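Local coordinates for protein beta-galactosidase (Trichoderma reesei, PDB 3OGV) that probably hydrolyses terminal non-reducing beta-D-galactose residues of beta-D-galactosides, as other members of glycosyl hydrolase family 35 do, at residues D238-G243 with E278-A283; N320-F325 with T340-G345; Y423-P428 with G441-T446. All coordinates share one frame; numbering follows the deposited sequence.

Contact 1 of 3, residues D238-G243 with E278-A283. With PTQ (2-phenylethyl 1-thio-beta-D-galactopyranoside), chain E.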
loop_
_atom_site.group_PDB
_atom_site.type_symbol
_atom_site.label_atom_id
_atom_site.label_comp_id
_atom_site.label_asym_id
_atom_site.label_seq_id
_atom_site.Cartn_x
_atom_site.Cartn_y
_atom_site.Cartn_z
ATOM N N ASP A 238 11.158 -10.290 -7.469
ATOM C CA ASP A 238 9.738 -9.918 -7.291
ATOM C C ASP A 238 8.868 -10.987 -7.923
ATOM O O ASP A 238 9.324 -11.885 -8.649
ATOM C CB ASP A 238 9.497 -8.561 -8.028
ATOM C CG ASP A 238 10.393 -7.492 -7.504
ATOM O OD1 ASP A 238 10.846 -7.503 -6.361
ATOM O OD2 ASP A 238 10.837 -6.685 -8.471
ATOM N N GLY A 239 7.534 -10.861 -7.713
ATOM C CA GLY A 239 6.591 -11.694 -8.361
ATOM C C GLY A 239 5.229 -11.025 -8.430
ATOM O O GLY A 239 4.684 -10.727 -7.393
ATOM N N TYR A 240 4.721 -10.869 -9.649
ATOM C CA TYR A 240 3.361 -10.373 -9.843
ATOM C C TYR A 240 2.715 -11.256 -10.895
ATOM O O TYR A 240 2.486 -10.869 -12.060
ATOM C CB TYR A 240 3.353 -8.881 -10.258
ATOM C CG TYR A 240 3.831 -7.968 -9.185
ATOM C CD1 TYR A 240 5.172 -7.643 -9.055
ATOM C CD2 TYR A 240 2.941 -7.463 -8.242
ATOM C CE1 TYR A 240 5.613 -6.766 -8.050
ATOM C CE2 TYR A 240 3.349 -6.521 -7.283
ATOM C CZ TYR A 240 4.715 -6.217 -7.169
ATOM O OH TYR A 240 5.081 -5.315 -6.190
ATOM N N PRO A 241 2.420 -12.524 -10.548
ATOM C CA PRO A 241 2.126 -13.498 -11.574
ATOM C C PRO A 241 0.832 -13.300 -12.285
ATOM O O PRO A 241 0.736 -13.799 -13.428
ATOM C CB PRO A 241 2.119 -14.835 -10.780
ATOM C CG PRO A 241 2.184 -14.502 -9.391
ATOM C CD PRO A 241 2.593 -13.073 -9.192
ATOM N N LEU A 242 -0.119 -12.545 -11.695
ATOM C CA LEU A 242 -1.392 -12.329 -12.402
ATOM C C LEU A 242 -1.360 -10.992 -13.118
ATOM O O LEU A 242 -2.378 -10.620 -13.720
ATOM C CB LEU A 242 -2.622 -12.590 -11.550
ATOM C CG LEU A 242 -2.812 -14.194 -11.380
ATOM C CD1 LEU A 242 -1.673 -14.991 -10.775
ATOM C CD2 LEU A 242 -4.106 -14.439 -10.757
ATOM N N GLY A 243 -0.279 -10.253 -13.020
ATOM C CA GLY A 243 -0.291 -8.941 -13.690
ATOM C C GLY A 243 -1.118 -7.904 -12.979
ATOM O O GLY A 243 -1.581 -8.053 -11.825
ATOM N N GLU A 278 9.245 -8.225 -3.312
ATOM C CA GLU A 278 7.869 -7.749 -3.544
ATOM C C GLU A 278 7.147 -8.923 -4.097
ATOM O O GLU A 278 7.515 -9.516 -5.146
ATOM C CB GLU A 278 7.788 -6.604 -4.560
ATOM C CG GLU A 278 8.534 -5.387 -4.150
ATOM C CD GLU A 278 8.499 -4.388 -5.316
ATOM O OE1 GLU A 278 7.563 -4.362 -6.088
ATOM O OE2 GLU A 278 9.369 -3.510 -5.276
ATOM N N PHE A 279 6.010 -9.302 -3.485
ATOM C CA PHE A 279 5.169 -10.306 -4.090
ATOM C C PHE A 279 3.709 -9.776 -4.066
ATOM O O PHE A 279 3.281 -9.147 -3.060
ATOM C CB PHE A 279 5.213 -11.685 -3.332
ATOM C CG PHE A 279 4.567 -12.788 -4.156
ATOM C CD1 PHE A 279 5.213 -13.377 -5.212
ATOM C CD2 PHE A 279 3.218 -13.115 -3.930
ATOM C CE1 PHE A 279 4.598 -14.333 -5.967
ATOM C CE2 PHE A 279 2.556 -14.000 -4.669
ATOM C CZ PHE A 279 3.212 -14.619 -5.717
ATOM N N GLN A 280 2.998 -10.042 -5.127
ATOM C CA GLN A 280 1.645 -9.479 -5.381
ATOM C C GLN A 280 0.687 -9.554 -4.213
ATOM O O GLN A 280 0.365 -10.693 -3.734
ATOM C CB GLN A 280 1.078 -10.214 -6.567
ATOM C CG GLN A 280 -0.242 -9.743 -7.038
ATOM C CD GLN A 280 -0.391 -9.898 -8.514
ATOM O OE1 GLN A 280 0.052 -10.870 -9.134
ATOM N NE2 GLN A 280 -1.130 -8.921 -9.145
ATOM N N GLY A 281 0.276 -8.416 -3.711
ATOM C CA GLY A 281 -0.767 -8.245 -2.675
ATOM C C GLY A 281 -1.968 -7.480 -3.249
ATOM O O GLY A 281 -2.906 -7.213 -2.451
ATOM N N GLY A 282 -1.974 -7.149 -4.533
ATOM C CA GLY A 282 -3.107 -6.462 -5.164
ATOM C C GLY A 282 -2.624 -6.043 -6.511
ATOM O O GLY A 282 -1.803 -6.728 -7.172
ATOM N N ALA A 283 -3.122 -4.895 -6.999
ATOM C CA ALA A 283 -2.646 -4.391 -8.322
ATOM C C ALA A 283 -2.871 -2.902 -8.268
ATOM O O ALA A 283 -3.770 -2.406 -7.562
ATOM C CB ALA A 283 -3.475 -4.990 -9.453
HETATM C C1 PTQ E . 7.427 -3.075 -8.906
HETATM O O1 PTQ E . 6.099 -2.860 -9.450
HETATM S S1 PTQ E . 8.455 -3.630 -10.330
HETATM C C2 PTQ E . 8.040 -1.859 -8.299
HETATM O O2 PTQ E . 9.278 -2.122 -7.700
HETATM C C3 PTQ E . 7.110 -1.131 -7.328
HETATM O O3 PTQ E . 7.637 0.119 -6.997
HETATM C C4 PTQ E . 5.708 -1.038 -7.898
HETATM O O4 PTQ E . 5.798 -0.081 -9.001
HETATM C C5 PTQ E . 5.157 -2.327 -8.396
HETATM O O5 PTQ E . 2.854 -1.845 -8.223
HETATM C C6 PTQ E . 3.871 -2.388 -9.154
HETATM C C7 PTQ E . 7.612 -5.160 -10.801
HETATM C C8 PTQ E . 8.060 -5.700 -12.134
HETATM C C9 PTQ E . 7.321 -6.921 -12.513
HETATM C C10 PTQ E . 6.138 -6.817 -13.236
HETATM C C11 PTQ E . 5.429 -8.003 -13.522
HETATM C C12 PTQ E . 5.923 -9.246 -13.068
HETATM C C13 PTQ E . 7.078 -9.285 -12.326
HETATM C C14 PTQ E . 7.733 -8.163 -12.011
#

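Contact 2 of 3, residues N320-F325 with T340-G345. With PTQ (2-phenylethyl 1-thio-beta-D-galactopyranoside), chain E.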
loop_
_atom_site.group_PDB
_atom_site.type_symbol
_atom_site.label_atom_id
_atom_site.label_comp_id
_atom_site.label_asym_id
_atom_site.label_seq_id
_atom_site.Cartn_x
_atom_site.Cartn_y
_atom_site.Cartn_z
ATOM N N ASN A 320 7.817 -10.405 1.326
ATOM C CA ASN A 320 7.132 -9.108 1.529
ATOM C C ASN A 320 6.027 -8.931 0.527
ATOM O O ASN A 320 6.147 -9.144 -0.654
ATOM C CB ASN A 320 8.144 -7.945 1.302
ATOM C CG ASN A 320 7.523 -6.579 1.464
ATOM O OD1 ASN A 320 6.893 -6.262 2.507
ATOM N ND2 ASN A 320 7.649 -5.756 0.417
ATOM N N ILE A 321 4.865 -8.620 1.108
ATOM C CA ILE A 321 3.582 -8.435 0.317
ATOM C C ILE A 321 3.357 -6.927 -0.037
ATOM O O ILE A 321 3.177 -6.101 0.825
ATOM C CB ILE A 321 2.398 -8.952 1.183
ATOM C CG1 ILE A 321 2.620 -10.446 1.605
ATOM C CG2 ILE A 321 1.084 -8.795 0.377
ATOM C CD1 ILE A 321 2.980 -11.419 0.519
ATOM N N TYR A 322 3.414 -6.717 -1.366
ATOM C CA TYR A 322 3.297 -5.336 -1.907
ATOM C C TYR A 322 1.934 -5.272 -2.630
ATOM O O TYR A 322 1.697 -6.009 -3.585
ATOM C CB TYR A 322 4.409 -5.147 -2.956
ATOM C CG TYR A 322 4.430 -3.690 -3.492
ATOM C CD1 TYR A 322 3.430 -3.243 -4.343
ATOM C CD2 TYR A 322 5.434 -2.815 -3.103
ATOM C CE1 TYR A 322 3.438 -1.878 -4.774
ATOM C CE2 TYR A 322 5.476 -1.461 -3.544
ATOM C CZ TYR A 322 4.404 -1.037 -4.337
ATOM O OH TYR A 322 4.436 0.331 -4.719
ATOM N N MET A 323 1.012 -4.414 -2.161
ATOM C CA MET A 323 0.957 -3.613 -0.927
ATOM C C MET A 323 0.236 -4.415 0.225
ATOM O O MET A 323 -0.578 -5.313 -0.138
ATOM C CB MET A 323 0.115 -2.335 -1.140
ATOM C CG MET A 323 0.741 -1.319 -2.139
ATOM S SD MET A 323 2.407 -0.785 -1.706
ATOM C CE MET A 323 2.087 0.255 -0.237
ATOM N N THR A 324 0.538 -4.074 1.437
ATOM C CA THR A 324 -0.292 -4.592 2.583
ATOM C C THR A 324 -1.251 -3.485 3.039
ATOM O O THR A 324 -2.446 -3.799 3.216
ATOM C CB THR A 324 0.604 -5.119 3.717
ATOM O OG1 THR A 324 1.291 -6.246 3.120
ATOM C CG2 THR A 324 -0.226 -5.618 4.869
ATOM N N PHE A 325 -0.786 -2.220 3.107
ATOM C CA PHE A 325 -1.688 -1.082 3.243
ATOM C C PHE A 325 -1.202 -0.047 2.210
ATOM O O PHE A 325 -0.040 0.320 2.256
ATOM C CB PHE A 325 -1.587 -0.426 4.658
ATOM C CG PHE A 325 -2.232 0.896 4.742
ATOM C CD1 PHE A 325 -3.610 1.042 4.661
ATOM C CD2 PHE A 325 -1.444 2.027 4.837
ATOM C CE1 PHE A 325 -4.171 2.339 4.727
ATOM C CE2 PHE A 325 -2.010 3.276 4.920
ATOM C CZ PHE A 325 -3.398 3.441 4.824
ATOM N N THR A 340 -6.332 9.047 -7.672
ATOM C CA THR A 340 -6.074 9.446 -6.298
ATOM C C THR A 340 -5.915 8.228 -5.326
ATOM O O THR A 340 -4.950 8.208 -4.547
ATOM C CB THR A 340 -7.149 10.382 -5.678
ATOM O OG1 THR A 340 -7.358 11.450 -6.651
ATOM C CG2 THR A 340 -6.703 10.950 -4.344
ATOM N N SER A 341 -6.810 7.246 -5.454
ATOM C CA SER A 341 -6.717 6.122 -4.483
ATOM C C SER A 341 -5.457 5.310 -4.782
ATOM O O SER A 341 -5.133 5.018 -5.919
ATOM C CB SER A 341 -7.955 5.312 -4.763
ATOM O OG SER A 341 -7.956 4.166 -3.846
ATOM N N TYR A 342 -4.880 4.801 -3.688
ATOM C CA TYR A 342 -3.849 3.716 -3.850
ATOM C C TYR A 342 -4.310 2.527 -2.928
ATOM O O TYR A 342 -3.502 1.874 -2.293
ATOM C CB TYR A 342 -2.420 4.193 -3.475
ATOM C CG TYR A 342 -1.348 3.309 -4.085
ATOM C CD1 TYR A 342 -1.277 3.087 -5.421
ATOM C CD2 TYR A 342 -0.373 2.727 -3.223
ATOM C CE1 TYR A 342 -0.193 2.333 -6.020
ATOM C CE2 TYR A 342 0.708 2.004 -3.788
ATOM C CZ TYR A 342 0.745 1.807 -5.124
ATOM O OH TYR A 342 1.844 1.131 -5.669
ATOM N N ASP A 343 -5.628 2.263 -2.901
ATOM C CA ASP A 343 -6.075 1.106 -2.061
ATOM C C ASP A 343 -5.411 -0.174 -2.517
ATOM O O ASP A 343 -5.098 -1.007 -1.634
ATOM C CB ASP A 343 -7.615 1.022 -2.207
ATOM C CG ASP A 343 -8.191 -0.290 -1.499
ATOM O OD1 ASP A 343 -8.595 -0.061 -0.324
ATOM O OD2 ASP A 343 -8.195 -1.296 -2.154
ATOM N N TYR A 344 -5.136 -0.311 -3.775
ATOM C CA TYR A 344 -4.355 -1.414 -4.317
ATOM C C TYR A 344 -5.098 -2.784 -4.227
ATOM O O TYR A 344 -4.604 -3.760 -4.707
ATOM C CB TYR A 344 -2.951 -1.558 -3.633
ATOM C CG TYR A 344 -1.875 -2.091 -4.547
ATOM C CD1 TYR A 344 -1.198 -1.220 -5.449
ATOM C CD2 TYR A 344 -1.457 -3.429 -4.471
ATOM C CE1 TYR A 344 -0.154 -1.707 -6.256
ATOM C CE2 TYR A 344 -0.422 -3.916 -5.275
ATOM C CZ TYR A 344 0.179 -3.077 -6.173
ATOM O OH TYR A 344 1.168 -3.581 -6.957
ATOM N N GLY A 345 -6.384 -2.774 -3.759
ATOM C CA GLY A 345 -7.014 -4.099 -3.486
ATOM C C GLY A 345 -6.306 -4.795 -2.293
ATOM O O GLY A 345 -6.504 -6.038 -2.192
HETATM C C1 PTQ E . 7.427 -3.075 -8.906
HETATM O O1 PTQ E . 6.099 -2.860 -9.450
HETATM S S1 PTQ E . 8.455 -3.630 -10.330
HETATM C C2 PTQ E . 8.040 -1.859 -8.299
HETATM O O2 PTQ E . 9.278 -2.122 -7.700
HETATM C C3 PTQ E . 7.110 -1.131 -7.328
HETATM O O3 PTQ E . 7.637 0.119 -6.997
HETATM C C4 PTQ E . 5.708 -1.038 -7.898
HETATM O O4 PTQ E . 5.798 -0.081 -9.001
HETATM C C5 PTQ E . 5.157 -2.327 -8.396
HETATM O O5 PTQ E . 2.854 -1.845 -8.223
HETATM C C6 PTQ E . 3.871 -2.388 -9.154
HETATM C C7 PTQ E . 7.612 -5.160 -10.801
HETATM C C8 PTQ E . 8.060 -5.700 -12.134
HETATM C C9 PTQ E . 7.321 -6.921 -12.513
HETATM C C10 PTQ E . 6.138 -6.817 -13.236
HETATM C C11 PTQ E . 5.429 -8.003 -13.522
HETATM C C12 PTQ E . 5.923 -9.246 -13.068
HETATM C C13 PTQ E . 7.078 -9.285 -12.326
HETATM C C14 PTQ E . 7.733 -8.163 -12.011
#

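Contact 3 of 3, residues Y423-P428 with G441-T446. With MAN (alpha-D-mannopyranose), chain B.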
loop_
_atom_site.group_PDB
_atom_site.type_symbol
_atom_site.label_atom_id
_atom_site.label_comp_id
_atom_site.label_asym_id
_atom_site.label_seq_id
_atom_site.Cartn_x
_atom_site.Cartn_y
_atom_site.Cartn_z
ATOM N N TYR A 423 -8.625 -37.262 -2.253
ATOM C CA TYR A 423 -7.291 -37.856 -2.351
ATOM C C TYR A 423 -6.882 -38.433 -1.021
ATOM O O TYR A 423 -7.535 -38.203 0.038
ATOM C CB TYR A 423 -6.247 -36.749 -2.811
ATOM C CG TYR A 423 -5.940 -35.622 -1.826
ATOM C CD1 TYR A 423 -6.926 -34.591 -1.575
ATOM C CD2 TYR A 423 -4.786 -35.639 -1.034
ATOM C CE1 TYR A 423 -6.654 -33.565 -0.656
ATOM C CE2 TYR A 423 -4.515 -34.554 -0.134
ATOM C CZ TYR A 423 -5.455 -33.566 0.095
ATOM O OH TYR A 423 -5.149 -32.602 1.022
ATOM N N THR A 424 -5.785 -39.140 -1.027
ATOM C CA THR A 424 -5.061 -39.536 0.167
ATOM C C THR A 424 -3.573 -39.216 -0.088
ATOM O O THR A 424 -3.210 -38.937 -1.264
ATOM C CB THR A 424 -5.181 -41.049 0.469
ATOM O OG1 THR A 424 -4.616 -41.773 -0.612
ATOM C CG2 THR A 424 -6.667 -41.452 0.631
ATOM N N VAL A 425 -2.771 -39.230 0.903
ATOM C CA VAL A 425 -1.357 -38.981 0.793
ATOM C C VAL A 425 -0.543 -40.142 1.317
ATOM O O VAL A 425 -1.032 -40.915 2.189
ATOM C CB VAL A 425 -0.866 -37.649 1.413
ATOM C CG1 VAL A 425 -1.531 -36.480 0.610
ATOM C CG2 VAL A 425 -1.220 -37.596 2.888
ATOM N N LYS A 426 0.683 -40.305 0.827
ATOM C CA LYS A 426 1.619 -41.291 1.353
ATOM C C LYS A 426 2.871 -40.544 1.725
ATOM O O LYS A 426 3.554 -39.995 0.806
ATOM C CB LYS A 426 1.859 -42.377 0.314
ATOM C CG LYS A 426 2.736 -43.454 0.906
ATOM C CD LYS A 426 2.877 -44.651 -0.010
ATOM C CE LYS A 426 3.938 -45.512 0.637
ATOM N NZ LYS A 426 4.289 -46.709 -0.236
ATOM N N LEU A 427 3.145 -40.383 3.022
ATOM C CA LEU A 427 4.140 -39.438 3.502
ATOM C C LEU A 427 5.196 -40.109 4.361
ATOM O O LEU A 427 4.859 -41.061 5.126
ATOM C CB LEU A 427 3.534 -38.291 4.358
ATOM C CG LEU A 427 2.435 -37.473 3.661
ATOM C CD1 LEU A 427 1.935 -36.353 4.694
ATOM C CD2 LEU A 427 2.935 -36.847 2.318
ATOM N N PRO A 428 6.479 -39.725 4.200
ATOM C CA PRO A 428 7.509 -40.219 5.087
ATOM C C PRO A 428 7.379 -39.690 6.504
ATOM O O PRO A 428 7.049 -38.479 6.743
ATOM C CB PRO A 428 8.814 -39.735 4.381
ATOM C CG PRO A 428 8.373 -38.383 3.812
ATOM C CD PRO A 428 6.955 -38.672 3.279
ATOM N N GLY A 441 -11.191 -43.248 5.129
ATOM C CA GLY A 441 -11.750 -42.009 4.553
ATOM C C GLY A 441 -10.775 -41.334 3.607
ATOM O O GLY A 441 -9.642 -41.752 3.412
ATOM N N SER A 442 -11.259 -40.253 3.054
ATOM C CA SER A 442 -10.448 -39.502 2.040
ATOM C C SER A 442 -10.379 -38.046 2.443
ATOM O O SER A 442 -11.317 -37.520 3.053
ATOM C CB SER A 442 -11.203 -39.528 0.707
ATOM O OG SER A 442 -11.177 -40.836 0.105
ATOM N N LEU A 443 -9.306 -37.408 2.044
ATOM C CA LEU A 443 -9.152 -35.953 2.151
ATOM C C LEU A 443 -9.867 -35.309 0.953
ATOM O O LEU A 443 -10.073 -35.886 -0.081
ATOM C CB LEU A 443 -7.641 -35.636 2.132
ATOM C CG LEU A 443 -6.858 -36.375 3.259
ATOM C CD1 LEU A 443 -5.352 -36.061 3.141
ATOM C CD2 LEU A 443 -7.233 -36.037 4.691
ATOM N N THR A 444 -10.124 -33.986 1.156
ATOM C CA THR A 444 -10.755 -33.204 0.080
ATOM C C THR A 444 -9.954 -31.912 -0.093
ATOM O O THR A 444 -9.603 -31.243 0.856
ATOM C CB THR A 444 -12.174 -32.771 0.522
ATOM O OG1 THR A 444 -12.942 -33.983 0.737
ATOM C CG2 THR A 444 -12.900 -32.088 -0.651
ATOM N N LEU A 445 -9.741 -31.583 -1.380
ATOM C CA LEU A 445 -9.190 -30.236 -1.764
ATOM C C LEU A 445 -10.254 -29.582 -2.617
ATOM O O LEU A 445 -10.543 -30.030 -3.731
ATOM C CB LEU A 445 -7.875 -30.481 -2.543
ATOM C CG LEU A 445 -7.094 -29.139 -2.730
ATOM C CD1 LEU A 445 -6.521 -28.646 -1.432
ATOM C CD2 LEU A 445 -6.031 -29.347 -3.809
ATOM N N THR A 446 -10.832 -28.498 -2.057
ATOM C CA THR A 446 -11.889 -27.809 -2.792
ATOM C C THR A 446 -11.262 -26.806 -3.809
ATOM O O THR A 446 -10.025 -26.688 -3.917
ATOM C CB THR A 446 -12.912 -27.142 -1.823
ATOM O OG1 THR A 446 -12.263 -26.127 -1.059
ATOM C CG2 THR A 446 -13.538 -28.227 -0.884
HETATM C C1 MAN B . -16.430 -24.044 0.264
HETATM C C2 MAN B . -16.153 -25.225 -0.577
HETATM C C3 MAN B . -16.835 -25.052 -1.917
HETATM C C4 MAN B . -18.321 -24.669 -1.732
HETATM C C5 MAN B . -18.391 -23.418 -0.856
HETATM C C6 MAN B . -19.841 -23.049 -0.506
HETATM O O2 MAN B . -16.810 -26.295 -0.008
HETATM O O3 MAN B . -16.751 -26.334 -2.513
HETATM O O4 MAN B . -18.954 -24.427 -2.978
HETATM O O5 MAN B . -17.794 -23.759 0.356
HETATM O O6 MAN B . -20.383 -24.074 0.334
HETATM O O HOH W 1 -7.331 -31.676 2.650
#

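Contact 1 of 3, residues D238-G243 with E278-A283
Tyr240 and Glu278 meet at the ends of two parallel neighbouring strands of the TIM barrel, where the bound thiogalactoside lies. The packing is tight here. Tyr240 OH donates to Glu278 OE1 at 2.7 Å, reaching it on the anti side, 17° out of the carboxylate plane, with the ring turned 80° to that plane. Thus oriented, OE1 stands 3.1 Å from C1 of the ligand, while OE2 accepts from its O2 at 2.8 Å and is also held by Arg114 and Asn215. Beneath, Gly239 N bonds to Glu278 O and Gln280 N to Gly239 O. A side chain at Gly239 would run into Phe279 CD1. Gln280, its CG anti to the backbone N (chi1 -176°) and its chain bent beyond, serves the type I turn of 240-243: OE1 accepts from Leu242 N at 3.1 Å in the carbonyl plane, and NE2 gives to Gly243 O at 2.9 Å and to Gly282 O, which fixes the amide's rotation. Toward the partly exposed turn the packing slackens. Pro241 CG rests 3.8 Å from Phe279 CZ, and Leu242 CB comes only to 4.0 Å from Gln280 OE1. Phe307 of helix 301-313 backs Pro241 and Leu242, and strand 318-321 flanks strand 275-280, the second strand of the beta-alpha-beta unit formed with strand 236-239 and helix 261-268.

Contact 2 of 3, residues N320-F325 with T340-G345
Met323 lies against Tyr344 at the apolar centre of this contact, just past strand 318-321, which closes the TIM barrel against strand 38-47. Met323 CG sits over the ring face of Tyr344, 3.8 Å from the centroid and 18° off the normal, a CH-pi contact. The methionine chain bends at chi2 (-56°) and again at chi3, folding SD back over the centre of the preceding ring, Tyr322, and giving it Met-aromatic contacts with Tyr342 and Tyr344 as well. A cis peptide bond joins Tyr322 to Met323; non-prolyl cis bonds at the end of the last barrel strand are known from many related glycosidases. Around this core the aromatics interlock. Tyr322 turns an edge toward the face of Tyr344 in an offset edge-to-face pair, the planes 75° apart and Tyr322 CD1 3.7 Å from Tyr344 CZ. Tyr342 stands across Met323, with Tyr342 CE2 3.7 Å from Met323 CG. Farther out the contact becomes polar. Tyr322 OH donates to Tyr342 OH at 2.9 Å, and Tyr342 OH is in turn hydrogen-bonded to the sugar-binding Glu122, so that Tyr342 acts as a second-shell residue; Arg51 lies against its ring in a cation-pi contact. On the loop itself, Ser341 OG accepts from Asp343 N in an ST turn, and Asp343 OD2 accepts from Gly345 N in an Asx turn while also pairing with Arg356. A leucine in place of Tyr344 would probably cost the ligand one hydrogen bond and leave Met323 and Tyr322 without the flat surface they pack on. That bond runs from Tyr344 OH to the ligand's primary hydroxyl O5, 2.7 Å away and in the plane of the tyrosine ring.

Contact 3 of 3, residues Y423-P428 with G441-T446
Tyr423 and Leu443 form an antiparallel hydrogen-bonded pair, Tyr423 N giving to Leu443 O at 3.0 Å and Leu443 N to Tyr423 O at 2.8 Å. The pair joins the central strand 421-427 of a three-stranded antiparallel sheet to its outer strand 443-445, and backbone bonding between Leu445 and Ala421 continues the pairing. Both side chains leave the same face. Tyr423 places CG between the backbone N and the carbonyl carbon (chi1 68°), which swings the ring across its cross-strand neighbour. Leu443 CB then lies over one ring face, 3.7 Å from the centroid and 17° off the normal, in a CH-pi contact, and its CD1 reaches CE2 of the tyrosine at 3.7 Å. The ring's CE1 edge points at the outer strand, with Leu445 N near the ring plane and Leu445 CB 3.8 Å from CE1. Val425 CG1 borders the ring from its own strand, and Ile394 of the neighbouring sheet touches Tyr423 as well. Toward Gly441 and Ser442, which are exposed, the contact thins: Thr424 CG2 comes to 4.1 Å from Gly441 O. Beyond the other end, Thr446 CG2 lies 3.9 Å from O2 of a mannose. The phenol is buried but well provided for: Tyr423 OH is hydrogen-bonded to His453 and also to a water at 2.9 Å, which donates onward to Thr444 O.

Followed from the N terminus, the three contacts come in series; none nests in or crosses another. Contact 1 closes a loop of 34 residues that carries helix 261-268 between two barrel strands. Contact 2 follows and closes a shorter loop, without helix or strand, after strand 318-321. The two share the barrel sheet, both touch the ligand, and they meet directly: Gly281 N lies 2.8 Å from Tyr322 O, a probable hydrogen bond. Contact 3 closes a 12-residue excursion holding strand 434-436, in the part of the chain belonging to beta-galactosidase domain 2. Its centre is about 30 Å from that of contact 1, and it touches neither barrel contact.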